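Local coordinates for protein dihydroneopterin triphosphate diphosphatase (Escherichia coli O157:H7, PDB 5U7F) that probably hydrolyses dihydroneopterin triphosphate to dihydroneopterin monophosphate and pyrophosphate in folate biosynthesis, and can also cleave nucleoside triphosphates, preferably dATP, at residues L13-A18 with W136-A141; V79-F84 with N98-F103. All coordinates share one frame; numbering follows the deposited sequence.

Contact 1 (L13-A18 with W136-A141). With SO4 (sulfate ion), chain B.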
ATOM      1  N   LEU A  13       1.901  -4.382   1.052  1.00 12.52           N
ATOM      2  CA  LEU A  13       1.011  -3.509   0.299  1.00 14.50           C
ATOM      3  C   LEU A  13      -0.378  -3.723   0.872  1.00 16.15           C
ATOM      4  O   LEU A  13      -0.786  -4.864   1.032  1.00 16.35           O
ATOM      5  CB  LEU A  13       1.038  -3.854  -1.193  1.00 18.41           C
ATOM      6  CG  LEU A  13      -0.101  -3.322  -2.069  1.00 23.51           C
ATOM      7  CD1 LEU A  13       0.213  -1.916  -2.389  1.00 19.23           C
ATOM      8  CD2 LEU A  13      -0.238  -4.140  -3.334  1.00 18.07           C
ATOM      9  N   VAL A  14      -1.084  -2.653   1.238  1.00 12.97           N
ATOM     10  CA  VAL A  14      -2.463  -2.786   1.712  1.00 16.39           C
ATOM     11  C   VAL A  14      -3.385  -2.019   0.783  1.00 17.13           C
ATOM     12  O   VAL A  14      -3.346  -0.779   0.683  1.00 15.74           O
ATOM     13  CB  VAL A  14      -2.647  -2.285   3.162  1.00 13.98           C
ATOM     14  CG1 VAL A  14      -4.112  -2.469   3.586  1.00 17.87           C
ATOM     15  CG2 VAL A  14      -1.720  -3.006   4.109  1.00 16.59           C
ATOM     16  N   VAL A  15      -4.189  -2.758   0.038  1.00 12.39           N
ATOM     17  CA  VAL A  15      -5.155  -2.120  -0.830  1.00 13.39           C
ATOM     18  C   VAL A  15      -6.377  -1.784  -0.008  1.00 16.67           C
ATOM     19  O   VAL A  15      -7.111  -2.671   0.467  1.00 17.25           O
ATOM     20  CB  VAL A  15      -5.511  -3.004  -2.048  1.00 15.77           C
ATOM     21  CG1 VAL A  15      -6.453  -2.286  -2.941  1.00 19.42           C
ATOM     22  CG2 VAL A  15      -4.253  -3.347  -2.843  1.00 19.40           C
ATOM     23  N   ILE A  16      -6.557  -0.484   0.181  1.00 14.35           N
ATOM     24  CA  ILE A  16      -7.706   0.076   0.875  1.00 19.93           C
ATOM     25  C   ILE A  16      -8.805   0.482  -0.104  1.00 18.45           C
ATOM     26  O   ILE A  16      -8.581   1.163  -1.101  1.00 14.48           O
ATOM     27  CB  ILE A  16      -7.298   1.291   1.744  1.00 19.84           C
ATOM     28  CG1 ILE A  16      -6.314   0.839   2.813  1.00 20.39           C
ATOM     29  CG2 ILE A  16      -8.530   1.945   2.403  1.00 22.51           C
ATOM     30  CD1 ILE A  16      -5.821   1.898   3.753  1.00 21.17           C
ATOM     31  N   TYR A  17     -10.030   0.055   0.191  1.00 18.47           N
ATOM     32  CA  TYR A  17     -11.146   0.369  -0.680  1.00 16.26           C
ATOM     33  C   TYR A  17     -12.437   0.408   0.115  1.00 13.77           C
ATOM     34  O   TYR A  17     -12.522  -0.113   1.207  1.00 20.94           O
ATOM     35  CB  TYR A  17     -11.261  -0.622  -1.825  1.00 14.55           C
ATOM     36  CG  TYR A  17     -11.696  -2.025  -1.417  1.00 17.32           C
ATOM     37  CD1 TYR A  17     -10.807  -2.910  -0.829  1.00 21.19           C
ATOM     38  CD2 TYR A  17     -13.007  -2.448  -1.618  1.00 22.17           C
ATOM     39  CE1 TYR A  17     -11.203  -4.187  -0.456  1.00 19.96           C
ATOM     40  CE2 TYR A  17     -13.411  -3.703  -1.257  1.00 25.13           C
ATOM     41  CZ  TYR A  17     -12.517  -4.576  -0.668  1.00 23.43           C
ATOM     42  OH  TYR A  17     -12.910  -5.847  -0.318  1.00 30.56           O
ATOM     43  N   ALA A  18     -13.417   1.123  -0.430  1.00 22.07           N
ATOM     44  CA  ALA A  18     -14.704   1.230   0.220  1.00 19.16           C
ATOM     45  C   ALA A  18     -15.604   0.136  -0.296  1.00 17.26           C
ATOM     46  O   ALA A  18     -15.776  -0.005  -1.503  1.00 19.52           O
ATOM     47  CB  ALA A  18     -15.333   2.585  -0.038  1.00 23.07           C
ATOM     48  N   TRP A 136       3.445  -1.855 -10.952  1.00 17.88           N
ATOM     49  CA  TRP A 136       2.727  -2.950 -11.586  1.00 19.11           C
ATOM     50  C   TRP A 136       2.123  -3.873 -10.564  1.00 13.80           C
ATOM     51  O   TRP A 136       1.098  -4.441 -10.837  1.00 15.20           O
ATOM     52  CB  TRP A 136       3.611  -3.738 -12.581  1.00 17.64           C
ATOM     53  CG  TRP A 136       4.738  -4.550 -12.035  1.00 15.25           C
ATOM     54  CD1 TRP A 136       6.044  -4.219 -12.071  1.00 14.44           C
ATOM     55  CD2 TRP A 136       4.659  -5.852 -11.467  1.00 14.38           C
ATOM     56  NE1 TRP A 136       6.814  -5.231 -11.518  1.00 15.68           N
ATOM     57  CE2 TRP A 136       5.982  -6.245 -11.142  1.00 15.66           C
ATOM     58  CE3 TRP A 136       3.603  -6.720 -11.175  1.00 17.74           C
ATOM     59  CZ2 TRP A 136       6.266  -7.450 -10.535  1.00 13.51           C
ATOM     60  CZ3 TRP A 136       3.886  -7.929 -10.570  1.00 19.18           C
ATOM     61  CH2 TRP A 136       5.209  -8.280 -10.245  1.00 14.50           C
ATOM     62  N   SER A 137       2.708  -3.996  -9.379  1.00 14.99           N
ATOM     63  CA  SER A 137       2.170  -4.927  -8.393  1.00 19.65           C
ATOM     64  C   SER A 137       0.912  -4.320  -7.743  1.00 15.22           C
ATOM     65  O   SER A 137      -0.081  -5.016  -7.521  1.00 13.37           O
ATOM     66  CB  SER A 137       3.215  -5.275  -7.339  1.00 16.92           C
ATOM     67  OG  SER A 137       3.667  -4.110  -6.683  1.00 18.04           O
ATOM     68  N   ASN A 138       0.971  -3.027  -7.450  1.00 13.34           N
ATOM     69  CA  ASN A 138      -0.187  -2.264  -6.943  1.00 11.95           C
ATOM     70  C   ASN A 138      -1.354  -2.345  -7.907  1.00 13.91           C
ATOM     71  O   ASN A 138      -2.499  -2.595  -7.495  1.00 13.56           O
ATOM     72  CB  ASN A 138       0.204  -0.805  -6.698  1.00 17.06           C
ATOM     73  CG  ASN A 138      -0.658  -0.097  -5.636  1.00 17.48           C
ATOM     74  OD1 ASN A 138      -0.163   0.843  -4.975  1.00 15.39           O
ATOM     75  ND2 ASN A 138      -1.945  -0.520  -5.467  1.00 15.61           N
ATOM     76  N   ARG A 139      -1.069  -2.155  -9.185  1.00 15.23           N
ATOM     77  CA  ARG A 139      -2.072  -2.327 -10.218  1.00 17.18           C
ATOM     78  C   ARG A 139      -2.693  -3.705 -10.183  1.00 17.58           C
ATOM     79  O   ARG A 139      -3.933  -3.852 -10.150  1.00 15.95           O
ATOM     80  CB  ARG A 139      -1.464  -2.084 -11.571  1.00 12.85           C
ATOM     81  CG  ARG A 139      -2.359  -2.462 -12.741  1.00 18.82           C
ATOM     82  CD  ARG A 139      -1.828  -1.854 -14.020  1.00 23.01           C
ATOM     83  NE  ARG A 139      -0.634  -2.556 -14.451  1.00 33.86           N
ATOM     84  CZ  ARG A 139       0.591  -2.050 -14.554  1.00 36.48           C
ATOM     85  NH1 ARG A 139       0.878  -0.771 -14.249  1.00 30.37           N
ATOM     86  NH2 ARG A 139       1.542  -2.869 -14.992  1.00 30.88           N
ATOM     87  N   GLN A 140      -1.835  -4.718 -10.180  1.00 16.59           N
ATOM     88  CA  GLN A 140      -2.319  -6.093 -10.231  1.00 16.40           C
ATOM     89  C   GLN A 140      -3.176  -6.428  -8.997  1.00 16.58           C
ATOM     90  O   GLN A 140      -4.190  -7.122  -9.094  1.00 17.94           O
ATOM     91  CB  GLN A 140      -1.145  -7.067 -10.352  1.00 16.96           C
ATOM     92  CG  GLN A 140      -1.573  -8.513 -10.608  1.00 31.72           C
ATOM     93  CD  GLN A 140      -0.390  -9.480 -10.850  1.00 24.61           C
ATOM     94  OE1 GLN A 140      -0.427 -10.634 -10.423  1.00 46.57           O
ATOM     95  NE2 GLN A 140       0.621  -9.015 -11.556  1.00 30.79           N
ATOM     96  N   ALA A 141      -2.795  -5.907  -7.836  1.00 16.41           N
ATOM     97  CA  ALA A 141      -3.529  -6.186  -6.617  1.00 14.76           C
ATOM     98  C   ALA A 141      -4.922  -5.551  -6.685  1.00 15.23           C
ATOM     99  O   ALA A 141      -5.894  -6.180  -6.309  1.00 15.74           O
ATOM    100  CB  ALA A 141      -2.763  -5.695  -5.397  1.00 16.15           C
TER
HETATM  101  S   SO4 B 201      10.208  -6.526 -12.805  0.50 18.48           S
HETATM  102  O1  SO4 B 201      10.899  -6.082 -14.017  0.71 18.35           O
HETATM  103  O2  SO4 B 201      11.109  -7.366 -12.029  0.98 17.56           O
HETATM  104  O3  SO4 B 201       9.847  -5.339 -12.028  0.39 18.95           O
HETATM  105  O4  SO4 B 201       9.014  -7.278 -13.172  0.27 17.51           O
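Leu13 and Val15 of strand 10-18 pack against Asn138 and Ala141 of helix 136-147, a helix-on-sheet layer of the Nudix fold. The two short axes approach to 9.5 Å at a crossing angle of -44°. Ala141 is the tight point. Its CB lies 3.6 Å from Leu13 CD2 and 3.8 Å from Val15 CG2, so one methyl meets two strand side chains. With CG anti to the backbone N (chi1 163°), Leu13 carries both methyls to the helix. The second, CD1, meets the amide end of Asn138, 3.8 Å from OD1; the two side chains cross at about a right angle. This polar end is buried, and its ND2 is hydrogen-bonded to Ser38 OG on strand 36-42. Leu13 also touches Thr40, a cobalt ligand in this structure, and its side chain is about 9 Å from a cobalt ion. Contact thins toward the start of the helix. Ser137 has only a marginal contact with the strand, and its OG turns to Glu100 and Ser135. Trp136 is an exposed residue whose indole lies well away from the strand and touches Phe81. There NE1 donates a hydrogen bond of 3.1 Å to sulfate O3, with an N-H...O angle of 157°.

Contact 2 (V79-F84 with N98-F103). With SO4 (sulfate ion), chain B.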
ATOM      1  N   VAL A  79       4.832 -11.027  -4.397  1.00 17.44           N
ATOM      2  CA  VAL A  79       5.520 -10.831  -5.667  1.00 14.40           C
ATOM      3  C   VAL A  79       6.874 -10.207  -5.392  1.00 16.53           C
ATOM      4  O   VAL A  79       7.106  -9.708  -4.295  1.00 15.91           O
ATOM      5  CB  VAL A  79       4.714  -9.942  -6.610  1.00 22.58           C
ATOM      6  CG1 VAL A  79       3.407 -10.645  -6.998  1.00 25.31           C
ATOM      7  CG2 VAL A  79       4.466  -8.601  -5.939  1.00 18.97           C
ATOM      8  N   GLU A  80       7.747 -10.243  -6.392  1.00 14.74           N
ATOM      9  CA  GLU A  80       9.076  -9.645  -6.313  1.00 14.14           C
ATOM     10  C   GLU A  80       9.273  -8.754  -7.531  1.00 18.53           C
ATOM     11  O   GLU A  80       8.923  -9.121  -8.644  1.00 16.06           O
ATOM     12  CB  GLU A  80      10.148 -10.719  -6.244  1.00 19.01           C
ATOM     13  CG  GLU A  80      11.546 -10.149  -6.089  1.00 21.11           C
ATOM     14  CD  GLU A  80      12.643 -11.197  -6.252  1.00 31.22           C
ATOM     15  OE1 GLU A  80      12.699 -12.142  -5.430  1.00 40.93           O
ATOM     16  OE2 GLU A  80      13.451 -11.079  -7.208  1.00 32.45           O
ATOM     17  N   PHE A  81       9.782  -7.548  -7.320  1.00 14.17           N
ATOM     18  CA  PHE A  81       9.937  -6.631  -8.423  1.00 17.25           C
ATOM     19  C   PHE A  81      11.219  -5.838  -8.270  1.00 19.92           C
ATOM     20  O   PHE A  81      11.820  -5.784  -7.184  1.00 16.60           O
ATOM     21  CB  PHE A  81       8.726  -5.694  -8.552  1.00 19.65           C
ATOM     22  CG  PHE A  81       8.393  -4.917  -7.310  1.00 15.66           C
ATOM     23  CD1 PHE A  81       9.054  -3.745  -6.988  1.00 17.47           C
ATOM     24  CD2 PHE A  81       7.345  -5.332  -6.504  1.00 17.19           C
ATOM     25  CE1 PHE A  81       8.694  -3.034  -5.846  1.00 18.83           C
ATOM     26  CE2 PHE A  81       7.002  -4.627  -5.394  1.00 19.90           C
ATOM     27  CZ  PHE A  81       7.663  -3.486  -5.070  1.00 22.90           C
ATOM     28  N   GLU A  82      11.620  -5.244  -9.386  1.00 14.53           N
ATOM     29  CA  GLU A  82      12.797  -4.402  -9.440  1.00 14.92           C
ATOM     30  C   GLU A  82      12.461  -3.055  -8.821  1.00 17.38           C
ATOM     31  O   GLU A  82      11.440  -2.427  -9.148  1.00 16.60           O
ATOM     32  CB  GLU A  82      13.270  -4.241 -10.878  1.00 16.95           C
ATOM     33  CG  GLU A  82      14.531  -3.363 -11.050  1.00 20.18           C
ATOM     34  CD  GLU A  82      15.844  -4.089 -10.730  1.00 25.79           C
ATOM     35  OE1 GLU A  82      15.847  -5.344 -10.670  1.00 17.34           O
ATOM     36  OE2 GLU A  82      16.885  -3.379 -10.532  1.00 21.57           O
ATOM     37  N   ILE A  83      13.311  -2.633  -7.900  1.00 19.03           N
ATOM     38  CA  ILE A  83      13.216  -1.324  -7.282  1.00 14.86           C
ATOM     39  C   ILE A  83      13.453  -0.253  -8.354  1.00 11.99           C
ATOM     40  O   ILE A  83      14.410  -0.334  -9.119  1.00 16.05           O
ATOM     41  CB  ILE A  83      14.228  -1.193  -6.118  1.00 15.28           C
ATOM     42  CG1 ILE A  83      13.907  -2.257  -5.075  1.00 16.64           C
ATOM     43  CG2 ILE A  83      14.180   0.213  -5.469  1.00 16.08           C
ATOM     44  CD1 ILE A  83      14.848  -2.383  -3.911  1.00 16.75           C
ATOM     45  N   PHE A  84      12.543   0.722  -8.427  1.00 20.65           N
ATOM     46  CA  PHE A  84      12.734   1.846  -9.333  1.00 22.50           C
ATOM     47  C   PHE A  84      14.125   2.458  -9.148  1.00 21.67           C
ATOM     48  O   PHE A  84      14.553   2.749  -8.033  1.00 17.45           O
ATOM     49  CB  PHE A  84      11.680   2.931  -9.115  1.00 19.11           C
ATOM     50  CG  PHE A  84      10.322   2.594  -9.658  1.00 25.24           C
ATOM     51  CD1 PHE A  84      10.178   2.019 -10.903  1.00 27.56           C
ATOM     52  CD2 PHE A  84       9.188   2.920  -8.939  1.00 32.43           C
ATOM     53  CE1 PHE A  84       8.922   1.741 -11.417  1.00 35.88           C
ATOM     54  CE2 PHE A  84       7.932   2.648  -9.445  1.00 34.72           C
ATOM     55  CZ  PHE A  84       7.799   2.051 -10.686  1.00 27.58           C
ATOM     56  N   ASN A  98      12.738  -6.113  -4.572  1.00 14.13           N
ATOM     57  CA  ASN A  98      11.883  -5.965  -3.399  1.00 16.96           C
ATOM     58  C   ASN A  98      10.816  -7.030  -3.434  1.00 14.39           C
ATOM     59  O   ASN A  98      10.261  -7.312  -4.484  1.00 15.44           O
ATOM     60  CB  ASN A  98      11.223  -4.592  -3.321  1.00 17.06           C
ATOM     61  CG  ASN A  98      10.361  -4.454  -2.053  1.00 23.57           C
ATOM     62  OD1 ASN A  98      10.829  -4.036  -1.000  1.00 22.84           O
ATOM     63  ND2 ASN A  98       9.116  -4.885  -2.147  1.00 24.91           N
ATOM     64  N   THR A  99      10.589  -7.657  -2.293  1.00 12.48           N
ATOM     65  CA  THR A  99       9.564  -8.680  -2.170  1.00 14.07           C
ATOM     66  C   THR A  99       8.381  -8.097  -1.369  1.00 17.86           C
ATOM     67  O   THR A  99       8.553  -7.607  -0.255  1.00 18.89           O
ATOM     68  CB  THR A  99      10.099  -9.935  -1.473  1.00 16.68           C
ATOM     69  OG1 THR A  99      11.220 -10.458  -2.216  1.00 19.37           O
ATOM     70  CG2 THR A  99       9.023 -10.975  -1.420  1.00 26.09           C
ATOM     71  N   GLU A 100       7.189  -8.204  -1.928  1.00 15.01           N
ATOM     72  CA  GLU A 100       6.015  -7.506  -1.427  1.00 13.89           C
ATOM     73  C   GLU A 100       4.865  -8.471  -1.170  1.00 15.97           C
ATOM     74  O   GLU A 100       4.481  -9.196  -2.086  1.00 15.72           O
ATOM     75  CB  GLU A 100       5.558  -6.479  -2.449  1.00 15.32           C
ATOM     76  CG  GLU A 100       4.307  -5.687  -2.110  1.00 19.93           C
ATOM     77  CD  GLU A 100       3.918  -4.745  -3.265  1.00 24.85           C
ATOM     78  OE1 GLU A 100       3.359  -5.215  -4.291  1.00 21.48           O
ATOM     79  OE2 GLU A 100       4.194  -3.527  -3.154  1.00 23.98           O
ATOM     80  N   SER A 101       4.313  -8.437   0.037  1.00 15.62           N
ATOM     81  CA  SER A 101       3.122  -9.245   0.377  1.00 14.61           C
ATOM     82  C   SER A 101       1.853  -8.404   0.423  1.00 19.11           C
ATOM     83  O   SER A 101       1.862  -7.285   0.957  1.00 14.48           O
ATOM     84  CB  SER A 101       3.347  -9.968   1.718  1.00 20.11           C
ATOM     85  OG  SER A 101       4.428 -10.862   1.567  1.00 28.85           O
ATOM     86  N   TRP A 102       0.754  -8.955  -0.101  1.00 13.60           N
ATOM     87  CA  TRP A 102      -0.453  -8.157  -0.345  1.00 16.33           C
ATOM     88  C   TRP A 102      -1.495  -8.391   0.736  1.00 18.48           C
ATOM     89  O   TRP A 102      -1.724  -9.526   1.156  1.00 18.09           O
ATOM     90  CB  TRP A 102      -1.094  -8.486  -1.714  1.00 19.48           C
ATOM     91  CG  TRP A 102      -0.302  -8.123  -2.907  1.00 15.20           C
ATOM     92  CD1 TRP A 102       0.878  -7.415  -2.937  1.00 18.46           C
ATOM     93  CD2 TRP A 102      -0.590  -8.471  -4.259  1.00 13.33           C
ATOM     94  NE1 TRP A 102       1.316  -7.295  -4.220  1.00 20.25           N
ATOM     95  CE2 TRP A 102       0.434  -7.929  -5.053  1.00 15.88           C
ATOM     96  CE3 TRP A 102      -1.613  -9.195  -4.878  1.00 19.80           C
ATOM     97  CZ2 TRP A 102       0.459  -8.065  -6.431  1.00 17.07           C
ATOM     98  CZ3 TRP A 102      -1.591  -9.324  -6.249  1.00 22.11           C
ATOM     99  CH2 TRP A 102      -0.546  -8.776  -7.013  1.00 24.27           C
ATOM    100  N   PHE A 103      -2.148  -7.307   1.129  1.00 15.32           N
ATOM    101  CA  PHE A 103      -3.298  -7.327   2.046  1.00 16.25           C
ATOM    102  C   PHE A 103      -4.427  -6.448   1.464  1.00 18.30           C
ATOM    103  O   PHE A 103      -4.206  -5.560   0.623  1.00 15.45           O
ATOM    104  CB  PHE A 103      -2.903  -6.821   3.433  1.00 14.47           C
ATOM    105  CG  PHE A 103      -1.869  -7.657   4.121  1.00 17.25           C
ATOM    106  CD1 PHE A 103      -0.520  -7.527   3.803  1.00 20.99           C
ATOM    107  CD2 PHE A 103      -2.239  -8.583   5.077  1.00 19.70           C
ATOM    108  CE1 PHE A 103       0.427  -8.314   4.440  1.00 17.65           C
ATOM    109  CE2 PHE A 103      -1.289  -9.380   5.716  1.00 17.77           C
ATOM    110  CZ  PHE A 103       0.026  -9.248   5.408  1.00 19.75           C
TER
HETATM  111  S   SO4 B 201      10.208  -6.526 -12.805  0.50 18.48           S
HETATM  112  O1  SO4 B 201      10.899  -6.082 -14.017  0.71 18.35           O
HETATM  113  O2  SO4 B 201      11.109  -7.366 -12.029  0.98 17.56           O
HETATM  114  O3  SO4 B 201       9.847  -5.339 -12.028  0.39 18.95           O
HETATM  115  O4  SO4 B 201       9.014  -7.278 -13.172  0.27 17.51           O
HETATM  116  O   HOH W   1      11.377 -13.246  -2.997  1.00 40.93           O
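An antiparallel strand pair at the edge of the Nudix sheet joins Val79 to Glu100 and Phe81 to Asn98, both as hydrogen-bonded pairs. Phe81 N donates to Asn98 O at 2.9 Å, and Asn98 N returns a bond of 2.8 Å to Phe81 O. Glu80 and Thr99 form the non-hydrogen-bonded pair between them. On their face of the sheet a water links Glu80 OE1 to Thr99 OG1, while Glu80 OE2 forms a salt bridge with Arg97.

On the other face, Phe81 CG lies between the backbone N and the carbonyl carbon (chi1 55°), and its ring runs beside the Asn98 side chain. CZ is 3.6 Å from Asn98 ND2, which is hydrogen-bonded to Ser11 OG on neighbouring strand 10-18. Asn98 CB lies over one ring face. The Glu100 carboxylate comes to the ring edge, its CD 3.7 Å from Phe81 CE2. Trp102 NE1 donates to Glu100 OE1 at 2.9 Å, on the anti side and 31° out of the carboxylate plane. Val79 CG2 packs 3.8 Å from the same NE1. Residues 81-84 are predicted to bind substrate. Ser137 OG also bonds Glu100 OE1, so two bonds hold the carboxylate; the indole N-H would be consistent with a charged group here.

How the contacts relate
From the N terminus, strand 10-18 comes first and supplies residues 13-18 of contact 1. The chain then passes through strands 23-29 and 36-42 and helix 49-61 to strand 72-82. Contact 2 closes a short loop there, from residues 79-84 to 98-103. Contact 1 closes only when helix 136-147 returns to the first strand, so contact 2 nests inside its long loop. Strands 10-18 and 97-107 are parallel neighbours in the sheet, and Leu13 O lies 2.8 Å from Phe103 N. The helix also reaches contact 2, with Ser137 O 3.3 Å from Trp102 CZ2. Together they tie edge strand 72-82, strand 97-107 and strand 10-18 to helix 136-147.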